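PDB 4HPP: probable glutamine synthetase, which belongs to the glutamine synthetase family, joining an N-terminal beta domain to a catalytic domain that here holds magnesium and glutamic acid. Local coordinates for residues 67-72 and 95-100; 74-79 and 89-94; 134-139 and 154-159. All coordinates share one frame; numbering follows the deposited sequence.

Interaction 1 (67-72 and 95-100); sequences RLLPDP and NLVETD
L68 and L96 meet most closely through CD1 of L68 and CD2 of L96, 3.7 Å apart, and the two side chains cross obliquely instead of running alongside one another. CG is anti to the backbone N in L68 (chi1 179°) and anti to the carbonyl carbon in L96 (chi1 -65°), and from these two positions the methyls meet. Their face of the sheet is closed by F12, C39 and W41. The other face belongs to R67, V97, L69 and N95. There V97 puts its CG2 branch in the crowded position between N and the carbonyl carbon, and this methyl sits 3.8 Å from R67 CB while also lying 3.7 Å from R67 O. Farther out, R67 CD passes 4.3 Å from T99 CG2, and NE is hydrogen-bonded to S37 O. L69 holds its CB 3.4 Å from N95 O, while its CD2 only brushes V97 CG2. The amide of N95 lies against S110 and R113 of helix 108-121, its OD1 hydrogen-bonded to R109 NE. Between the two faces, R67 with V97 and L69 with N95 form hydrogen-bonded pairs; L69 N to N95 O is the shortest of the four bonds at 2.7 Å. L68 and L96 form the non-hydrogen-bonded pair between them. This is a two-faced antiparallel hairpin in the N-terminal beta domain of a glutamine synthetase: the L68/L96 face lies against its own chain, while R67 and L69 on the other face also meet V318 and V320 of a neighbouring subunit.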
loop_
_atom_site.group_PDB
_atom_site.type_symbol
_atom_site.label_atom_id
_atom_site.label_comp_id
_atom_site.label_asym_id
_atom_site.label_seq_id
_atom_site.Cartn_x
_atom_site.Cartn_y
_atom_site.Cartn_z
ATOM N N ARG A 67 -17.384 40.015 24.646
ATOM C CA ARG A 67 -18.068 38.736 24.591
ATOM C C ARG A 67 -18.553 38.490 23.183
ATOM O O ARG A 67 -19.034 39.403 22.569
ATOM C CB ARG A 67 -19.291 38.705 25.486
ATOM C CG ARG A 67 -19.034 38.924 26.949
ATOM C CD ARG A 67 -17.933 38.035 27.496
ATOM N NE ARG A 67 -18.229 36.613 27.390
ATOM C CZ ARG A 67 -17.442 35.672 27.897
ATOM N NH1 ARG A 67 -16.341 36.034 28.543
ATOM N NH2 ARG A 67 -17.738 34.386 27.750
ATOM N N LEU A 68 -18.422 37.243 22.713
ATOM C CA LEU A 68 -18.961 36.774 21.459
ATOM C C LEU A 68 -20.196 35.967 21.831
ATOM O O LEU A 68 -20.089 34.847 22.370
ATOM C CB LEU A 68 -17.964 35.856 20.732
ATOM C CG LEU A 68 -18.469 35.281 19.396
ATOM C CD1 LEU A 68 -19.075 36.406 18.549
ATOM C CD2 LEU A 68 -17.426 34.515 18.570
ATOM N N LEU A 69 -21.351 36.536 21.523
ATOM C CA LEU A 69 -22.632 36.048 22.040
ATOM C C LEU A 69 -23.401 35.314 20.939
ATOM O O LEU A 69 -23.992 35.963 20.083
ATOM C CB LEU A 69 -23.461 37.245 22.511
ATOM C CG LEU A 69 -24.255 37.058 23.804
ATOM C CD1 LEU A 69 -23.298 36.887 24.962
ATOM C CD2 LEU A 69 -25.151 38.269 24.021
ATOM N N PRO A 70 -23.368 33.970 20.938
ATOM C CA PRO A 70 -24.037 33.157 19.898
ATOM C C PRO A 70 -25.536 33.479 19.794
ATOM O O PRO A 70 -26.229 33.594 20.810
ATOM C CB PRO A 70 -23.845 31.714 20.384
ATOM C CG PRO A 70 -23.524 31.852 21.839
ATOM C CD PRO A 70 -22.762 33.139 21.985
ATOM N N ASP A 71 -26.016 33.674 18.573
ATOM C CA ASP A 71 -27.417 33.876 18.370
ATOM C C ASP A 71 -27.984 32.485 18.112
ATOM O O ASP A 71 -27.586 31.838 17.144
ATOM C CB ASP A 71 -27.642 34.774 17.182
ATOM C CG ASP A 71 -28.970 34.525 16.513
ATOM O OD1 ASP A 71 -29.951 34.183 17.211
ATOM O OD2 ASP A 71 -29.039 34.643 15.277
ATOM N N PRO A 72 -28.931 32.023 18.972
ATOM C CA PRO A 72 -29.331 30.596 18.911
ATOM C C PRO A 72 -30.018 30.255 17.617
ATOM O O PRO A 72 -30.037 29.088 17.218
ATOM C CB PRO A 72 -30.302 30.439 20.081
ATOM C CG PRO A 72 -30.099 31.675 20.939
ATOM C CD PRO A 72 -29.653 32.767 20.036
ATOM N N ASN A 95 -22.954 37.720 17.899
ATOM C CA ASN A 95 -22.654 39.141 17.856
ATOM C C ASN A 95 -21.642 39.464 18.989
ATOM O O ASN A 95 -21.689 38.825 20.048
ATOM C CB ASN A 95 -23.929 39.978 18.011
ATOM C CG ASN A 95 -25.121 39.447 17.216
ATOM O OD1 ASN A 95 -25.010 39.058 16.050
ATOM N ND2 ASN A 95 -26.290 39.448 17.854
ATOM N N LEU A 96 -20.739 40.425 18.740
ATOM C CA LEU A 96 -19.767 40.955 19.710
ATOM C C LEU A 96 -20.324 42.102 20.535
ATOM O O LEU A 96 -20.898 43.065 19.996
ATOM C CB LEU A 96 -18.522 41.453 18.979
ATOM C CG LEU A 96 -17.685 40.410 18.241
ATOM C CD1 LEU A 96 -16.548 41.059 17.461
ATOM C CD2 LEU A 96 -17.076 39.425 19.219
ATOM N N VAL A 97 -20.132 42.012 21.847
ATOM C CA VAL A 97 -20.715 42.974 22.798
ATOM C C VAL A 97 -19.709 43.209 23.905
ATOM O O VAL A 97 -18.871 42.352 24.118
ATOM C CB VAL A 97 -22.054 42.454 23.378
ATOM C CG1 VAL A 97 -23.007 42.155 22.246
ATOM C CG2 VAL A 97 -21.863 41.182 24.211
ATOM N N GLU A 98 -19.774 44.362 24.584
ATOM C CA GLU A 98 -18.902 44.660 25.756
ATOM C C GLU A 98 -19.391 43.826 26.944
ATOM O O GLU A 98 -20.451 43.217 26.818
ATOM C CB GLU A 98 -18.888 46.164 26.032
ATOM C CG GLU A 98 -17.880 46.945 25.157
ATOM C CD GLU A 98 -18.516 48.045 24.284
ATOM O OE1 GLU A 98 -19.631 48.525 24.608
ATOM O OE2 GLU A 98 -17.912 48.448 23.256
ATOM N N THR A 99 -18.660 43.735 28.068
ATOM C CA THR A 99 -18.994 42.670 29.099
ATOM C C THR A 99 -20.377 42.737 29.796
ATOM O O THR A 99 -20.864 41.721 30.322
ATOM C CB THR A 99 -17.887 42.430 30.182
ATOM O OG1 THR A 99 -17.348 43.674 30.643
ATOM C CG2 THR A 99 -16.755 41.571 29.653
ATOM N N ASP A 100 -20.982 43.928 29.781
ATOM C CA ASP A 100 -22.301 44.232 30.395
ATOM C C ASP A 100 -23.529 43.891 29.533
ATOM O O ASP A 100 -24.658 43.913 30.041
ATOM C CB ASP A 100 -22.384 45.738 30.765
ATOM C CG ASP A 100 -21.836 46.659 29.653
ATOM O OD1 ASP A 100 -21.327 47.740 29.957
ATOM O OD2 ASP A 100 -21.887 46.319 28.461
#

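Interaction 2 (74-79 and 89-94); sequences SRVRVE and LDYLHG
V76 and Y91 form the densely packed part of the contact: V76 CB stands over one face of the tyrosine ring, offset toward the rim, 3.6 Å from Y91 CZ, in a CH-pi contact. Y91 CG sits between the backbone N and the carbonyl carbon (chi1 66°), and the two side chains lie side by side, pointing the same way. V76 with Y91 and V78 with L89 are antiparallel hydrogen-bonded pairs, V76 N reaching Y91 O at 2.8 Å; V78 and L89 also touch through their CB atoms at 4.1 Å. H93 turns a ring edge to S74 O, while its backbone N makes a weak hydrogen bond of 3.0 Å to S74 OG, an atom whose stronger partner is D71 O, by a hydrogen bond. Helix 196-216 closes this face. On the other face R75 forms a tight side-on salt bridge with D90, NE to OD1 at 2.9 Å and NH2 to OD2 at 2.7 Å; each oxygen uses its syn lone pair, and the guanidinium and carboxylate planes are only 20° apart. L92 CG lies beside the arginine chain, 3.9 Å from R75 CB. The loose, solvent side is the exposed R77, whose longer bridge to E79, NH1 to OE2 at 3.3 Å, meets the carboxylate from above its plane. R8 binds both D90 and E79. With both R75 and R8 as partners, the buried carboxylate of D90 would probably favour the ionised form, whereas on the V76-Y91 face N204 OD1 takes up the polar ends of Y91 and H93.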
loop_
_atom_site.group_PDB
_atom_site.type_symbol
_atom_site.label_atom_id
_atom_site.label_comp_id
_atom_site.label_asym_id
_atom_site.label_seq_id
_atom_site.Cartn_x
_atom_site.Cartn_y
_atom_site.Cartn_z
ATOM N N SER A 74 -29.151 30.941 14.523
ATOM C CA SER A 74 -28.248 30.854 13.388
ATOM C C SER A 74 -27.473 29.533 13.378
ATOM O O SER A 74 -26.614 29.356 12.526
ATOM C CB SER A 74 -27.228 31.939 13.514
ATOM O OG SER A 74 -26.465 31.681 14.686
ATOM N N ARG A 75 -27.762 28.635 14.328
ATOM C CA ARG A 75 -27.047 27.384 14.436
ATOM C C ARG A 75 -26.933 26.557 13.135
ATOM O O ARG A 75 -27.917 26.330 12.440
ATOM C CB ARG A 75 -27.633 26.531 15.555
ATOM C CG ARG A 75 -26.846 25.238 15.772
ATOM C CD ARG A 75 -26.855 24.847 17.229
ATOM N NE ARG A 75 -26.117 23.642 17.459
ATOM C CZ ARG A 75 -26.363 22.827 18.469
ATOM N NH1 ARG A 75 -27.302 23.156 19.342
ATOM N NH2 ARG A 75 -25.672 21.696 18.609
ATOM N N VAL A 76 -25.709 26.123 12.825
ATOM C CA VAL A 76 -25.463 25.201 11.722
ATOM C C VAL A 76 -25.034 23.843 12.245
ATOM O O VAL A 76 -24.159 23.769 13.093
ATOM C CB VAL A 76 -24.410 25.776 10.739
ATOM C CG1 VAL A 76 -24.037 24.756 9.660
ATOM C CG2 VAL A 76 -25.038 26.973 10.055
ATOM N N ARG A 77 -25.662 22.782 11.746
ATOM C CA ARG A 77 -25.390 21.430 12.199
ATOM C C ARG A 77 -25.246 20.595 10.959
ATOM O O ARG A 77 -26.254 20.316 10.313
ATOM C CB ARG A 77 -26.604 20.835 12.969
ATOM C CG ARG A 77 -26.962 21.291 14.390
ATOM C CD ARG A 77 -27.270 19.984 15.138
ATOM N NE ARG A 77 -28.522 19.886 15.928
ATOM C CZ ARG A 77 -28.883 18.834 16.702
ATOM N NH1 ARG A 77 -28.102 17.747 16.835
ATOM N NH2 ARG A 77 -30.045 18.852 17.359
ATOM N N VAL A 78 -24.030 20.170 10.623
ATOM C CA VAL A 78 -23.850 19.177 9.547
ATOM C C VAL A 78 -23.332 17.948 10.256
ATOM O O VAL A 78 -22.176 17.923 10.722
ATOM C CB VAL A 78 -22.796 19.596 8.480
ATOM C CG1 VAL A 78 -22.617 18.507 7.416
ATOM C CG2 VAL A 78 -23.051 21.029 7.910
ATOM N N GLU A 79 -24.186 16.927 10.341
ATOM C CA GLU A 79 -23.874 15.745 11.119
ATOM C C GLU A 79 -22.979 14.836 10.331
ATOM O O GLU A 79 -22.103 14.180 10.890
ATOM C CB GLU A 79 -25.162 15.035 11.538
ATOM C CG GLU A 79 -26.075 15.978 12.356
ATOM C CD GLU A 79 -25.559 16.220 13.787
ATOM O OE1 GLU A 79 -24.775 15.379 14.266
ATOM O OE2 GLU A 79 -25.903 17.249 14.445
ATOM N N LEU A 89 -19.848 19.218 11.973
ATOM C CA LEU A 89 -19.607 20.618 11.974
ATOM C C LEU A 89 -20.709 21.284 12.727
ATOM O O LEU A 89 -21.835 21.303 12.272
ATOM C CB LEU A 89 -19.633 21.092 10.536
ATOM C CG LEU A 89 -19.237 22.573 10.339
ATOM C CD1 LEU A 89 -17.808 22.913 10.778
ATOM C CD2 LEU A 89 -19.451 22.975 8.883
ATOM N N ASP A 90 -20.408 21.850 13.868
ATOM C CA ASP A 90 -21.442 22.439 14.685
ATOM C C ASP A 90 -21.029 23.779 15.208
ATOM O O ASP A 90 -20.068 23.876 15.946
ATOM C CB ASP A 90 -21.741 21.513 15.847
ATOM C CG ASP A 90 -23.045 21.817 16.503
ATOM O OD1 ASP A 90 -23.569 22.976 16.341
ATOM O OD2 ASP A 90 -23.549 20.875 17.192
ATOM N N TYR A 91 -21.747 24.828 14.842
ATOM C CA TYR A 91 -21.360 26.182 15.307
ATOM C C TYR A 91 -22.536 27.128 15.142
ATOM O O TYR A 91 -23.455 26.833 14.390
ATOM C CB TYR A 91 -20.135 26.748 14.495
ATOM C CG TYR A 91 -20.500 26.983 13.058
ATOM C CD1 TYR A 91 -21.109 28.166 12.645
ATOM C CD2 TYR A 91 -20.259 26.008 12.103
ATOM C CE1 TYR A 91 -21.444 28.371 11.285
ATOM C CE2 TYR A 91 -20.567 26.204 10.757
ATOM C CZ TYR A 91 -21.185 27.378 10.351
ATOM O OH TYR A 91 -21.537 27.518 9.015
ATOM N N LEU A 92 -22.465 28.253 15.843
ATOM C CA LEU A 92 -23.454 29.321 15.852
ATOM C C LEU A 92 -22.773 30.684 15.602
ATOM O O LEU A 92 -21.674 30.958 16.132
ATOM C CB LEU A 92 -24.110 29.417 17.239
ATOM C CG LEU A 92 -24.900 28.260 17.813
ATOM C CD1 LEU A 92 -23.984 27.288 18.523
ATOM C CD2 LEU A 92 -25.954 28.755 18.791
ATOM N N HIS A 93 -23.442 31.541 14.830
ATOM C CA HIS A 93 -23.003 32.896 14.599
ATOM C C HIS A 93 -23.346 33.696 15.815
ATOM O O HIS A 93 -24.378 33.448 16.470
ATOM C CB HIS A 93 -23.678 33.488 13.395
ATOM C CG HIS A 93 -23.503 32.678 12.160
ATOM N ND1 HIS A 93 -22.597 33.002 11.202
ATOM C CD2 HIS A 93 -24.161 31.512 11.720
ATOM C CE1 HIS A 93 -22.654 32.070 10.201
ATOM N NE2 HIS A 93 -23.613 31.158 10.520
ATOM N N GLY A 94 -22.483 34.656 16.138
ATOM C CA GLY A 94 -22.659 35.423 17.326
ATOM C C GLY A 94 -22.441 36.878 17.007
ATOM O O GLY A 94 -21.833 37.233 15.966
#

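Interaction 3 (134-139 and 154-159); sequences FSLLGL and RAAGQF
L136 lays its CD1 methyl over the centre of the F159 ring, 4.1 Å from the ring centroid and only 8° off the normal, a nearly vertical CH-pi contact. Both methyls lie over the same face, CD1 at the centre and CD2 toward the rim, 3.5 Å from F159 CD2. The two side chains slide past each other in opposite directions, both with CG anti to the backbone N (chi1 -170° for L136). F134 meets the same ring differently: the phenylalanines reach tip to tip and touch at their edges, F134 CZ being 3.9 Å from F159 CE2. Farther along the chain, L139 sends CD1 to 3.9 Å from A156 CA, and A156 CB in turn receives L136 CD2 at 4.3 Å. F159 is brought into place by a type II' turn from A156, closed by F159 N to A156 O at 3.1 Å; G157 takes the positive phi there, a conformation that favours glycine. V212 and M216 of helix 196-216 also pack on F159, and R154 forms a salt bridge with E211 of a third subunit. This is apolar packing of a strand end on an inter-helix turn, between helices 150-155 and 159-169, in the glutamine synthetase catalytic domain; it lies at the end of strand 124-137, a strand of the sheet that carries the magnesium ligand E133.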
loop_
_atom_site.group_PDB
_atom_site.type_symbol
_atom_site.label_atom_id
_atom_site.label_comp_id
_atom_site.label_asym_id
_atom_site.label_seq_id
_atom_site.Cartn_x
_atom_site.Cartn_y
_atom_site.Cartn_z
ATOM N N PHE A 134 -16.160 29.159 -6.945
ATOM C CA PHE A 134 -14.928 28.703 -6.333
ATOM C C PHE A 134 -14.165 27.722 -7.237
ATOM O O PHE A 134 -14.727 27.139 -8.213
ATOM C CB PHE A 134 -15.227 28.082 -4.945
ATOM C CG PHE A 134 -16.114 26.824 -5.000
ATOM C CD1 PHE A 134 -17.525 26.927 -4.955
ATOM C CD2 PHE A 134 -15.538 25.547 -5.035
ATOM C CE1 PHE A 134 -18.306 25.817 -5.001
ATOM C CE2 PHE A 134 -16.343 24.427 -5.065
ATOM C CZ PHE A 134 -17.714 24.556 -5.070
ATOM N N SER A 135 -12.913 27.512 -6.882
ATOM C CA SER A 135 -12.044 26.567 -7.551
ATOM C C SER A 135 -12.064 25.376 -6.689
ATOM O O SER A 135 -11.998 25.519 -5.453
ATOM C CB SER A 135 -10.562 27.041 -7.528
ATOM O OG SER A 135 -10.302 28.113 -8.432
ATOM N N LEU A 136 -12.124 24.204 -7.321
ATOM C CA LEU A 136 -11.970 22.911 -6.658
ATOM C C LEU A 136 -10.666 22.291 -7.094
ATOM O O LEU A 136 -10.532 21.881 -8.247
ATOM C CB LEU A 136 -13.147 21.962 -6.968
ATOM C CG LEU A 136 -13.201 20.682 -6.129
ATOM C CD1 LEU A 136 -13.351 21.026 -4.668
ATOM C CD2 LEU A 136 -14.334 19.751 -6.521
ATOM N N LEU A 137 -9.715 22.233 -6.159
ATOM C CA LEU A 137 -8.372 21.704 -6.392
ATOM C C LEU A 137 -8.177 20.350 -5.778
ATOM O O LEU A 137 -8.660 20.057 -4.648
ATOM C CB LEU A 137 -7.313 22.664 -5.843
ATOM C CG LEU A 137 -7.625 24.107 -6.266
ATOM C CD1 LEU A 137 -6.708 25.104 -5.573
ATOM C CD2 LEU A 137 -7.535 24.145 -7.785
ATOM N N GLY A 138 -7.499 19.520 -6.569
ATOM C CA GLY A 138 -6.933 18.258 -6.127
ATOM C C GLY A 138 -7.624 17.099 -6.803
ATOM O O GLY A 138 -7.435 15.950 -6.411
ATOM N N LEU A 139 -8.488 17.381 -7.777
ATOM C CA LEU A 139 -9.360 16.318 -8.239
ATOM C C LEU A 139 -8.488 15.346 -8.989
ATOM O O LEU A 139 -7.519 15.737 -9.623
ATOM C CB LEU A 139 -10.510 16.819 -9.101
ATOM C CG LEU A 139 -11.595 17.675 -8.467
ATOM C CD1 LEU A 139 -12.569 18.228 -9.566
ATOM C CD2 LEU A 139 -12.296 16.839 -7.437
ATOM N N ARG A 154 -19.012 15.740 -13.747
ATOM C CA ARG A 154 -18.612 14.380 -13.428
ATOM C C ARG A 154 -17.247 14.243 -12.832
ATOM O O ARG A 154 -17.056 13.337 -12.004
ATOM C CB ARG A 154 -18.701 13.499 -14.645
ATOM C CG ARG A 154 -20.142 13.324 -15.078
ATOM C CD ARG A 154 -21.142 13.155 -13.918
ATOM N NE ARG A 154 -21.171 11.773 -13.464
ATOM C CZ ARG A 154 -22.153 11.266 -12.689
ATOM N NH1 ARG A 154 -23.157 12.042 -12.205
ATOM N NH2 ARG A 154 -22.131 9.970 -12.378
ATOM N N ALA A 155 -16.295 15.109 -13.235
ATOM C CA ALA A 155 -14.910 14.967 -12.766
ATOM C C ALA A 155 -14.852 15.146 -11.273
ATOM O O ALA A 155 -13.958 14.595 -10.592
ATOM C CB ALA A 155 -13.948 15.951 -13.449
ATOM N N ALA A 156 -15.828 15.897 -10.761
ATOM C CA ALA A 156 -15.888 16.257 -9.329
ATOM C C ALA A 156 -16.287 15.053 -8.458
ATOM O O ALA A 156 -16.256 15.161 -7.226
ATOM C CB ALA A 156 -16.831 17.426 -9.108
ATOM N N GLY A 157 -16.571 13.915 -9.105
ATOM C CA GLY A 157 -16.822 12.659 -8.393
ATOM C C GLY A 157 -18.034 12.781 -7.455
ATOM O O GLY A 157 -19.073 13.284 -7.873
ATOM N N GLN A 158 -17.832 12.407 -6.191
ATOM C CA GLN A 158 -18.886 12.481 -5.118
ATOM C C GLN A 158 -19.041 13.876 -4.433
ATOM O O GLN A 158 -19.897 14.056 -3.528
ATOM C CB GLN A 158 -18.684 11.368 -4.028
ATOM C CG GLN A 158 -18.795 9.930 -4.543
ATOM C CD GLN A 158 -17.757 8.928 -4.006
ATOM O OE1 GLN A 158 -17.363 8.959 -2.834
ATOM N NE2 GLN A 158 -17.339 8.001 -4.871
ATOM N N PHE A 159 -18.212 14.831 -4.848
ATOM C CA PHE A 159 -18.155 16.150 -4.193
ATOM C C PHE A 159 -19.450 16.918 -4.381
ATOM O O PHE A 159 -20.057 17.316 -3.390
ATOM C CB PHE A 159 -16.941 17.017 -4.650
ATOM C CG PHE A 159 -16.956 18.404 -4.068
ATOM C CD1 PHE A 159 -16.543 18.611 -2.746
ATOM C CD2 PHE A 159 -17.435 19.477 -4.815
ATOM C CE1 PHE A 159 -16.613 19.857 -2.184
ATOM C CE2 PHE A 159 -17.518 20.716 -4.261
ATOM C CZ PHE A 159 -17.103 20.912 -2.942
#

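Interactions 1 and 2 are successive parts of one hairpin, strands 66-78 and 89-97, with centres 16 Å apart; interaction 2 lies nearer the turn, interaction 1 nearer the open ends. They are joined by a probable hydrogen bond from D71 N to H93 O of 2.7 Å. Both belong to the five-strand sheet of the N-terminal domain and both touch the same neighbouring subunit. Interaction 3 follows along the chain, in the catalytic domain and on a different sheet, its centre 25 Å from interaction 2 and 37 Å from interaction 1. Its closing segment meets a different subunit from the one met by interactions 1 and 2, so all three contacts place secondary structure beside interfaces of the six-chain assembly.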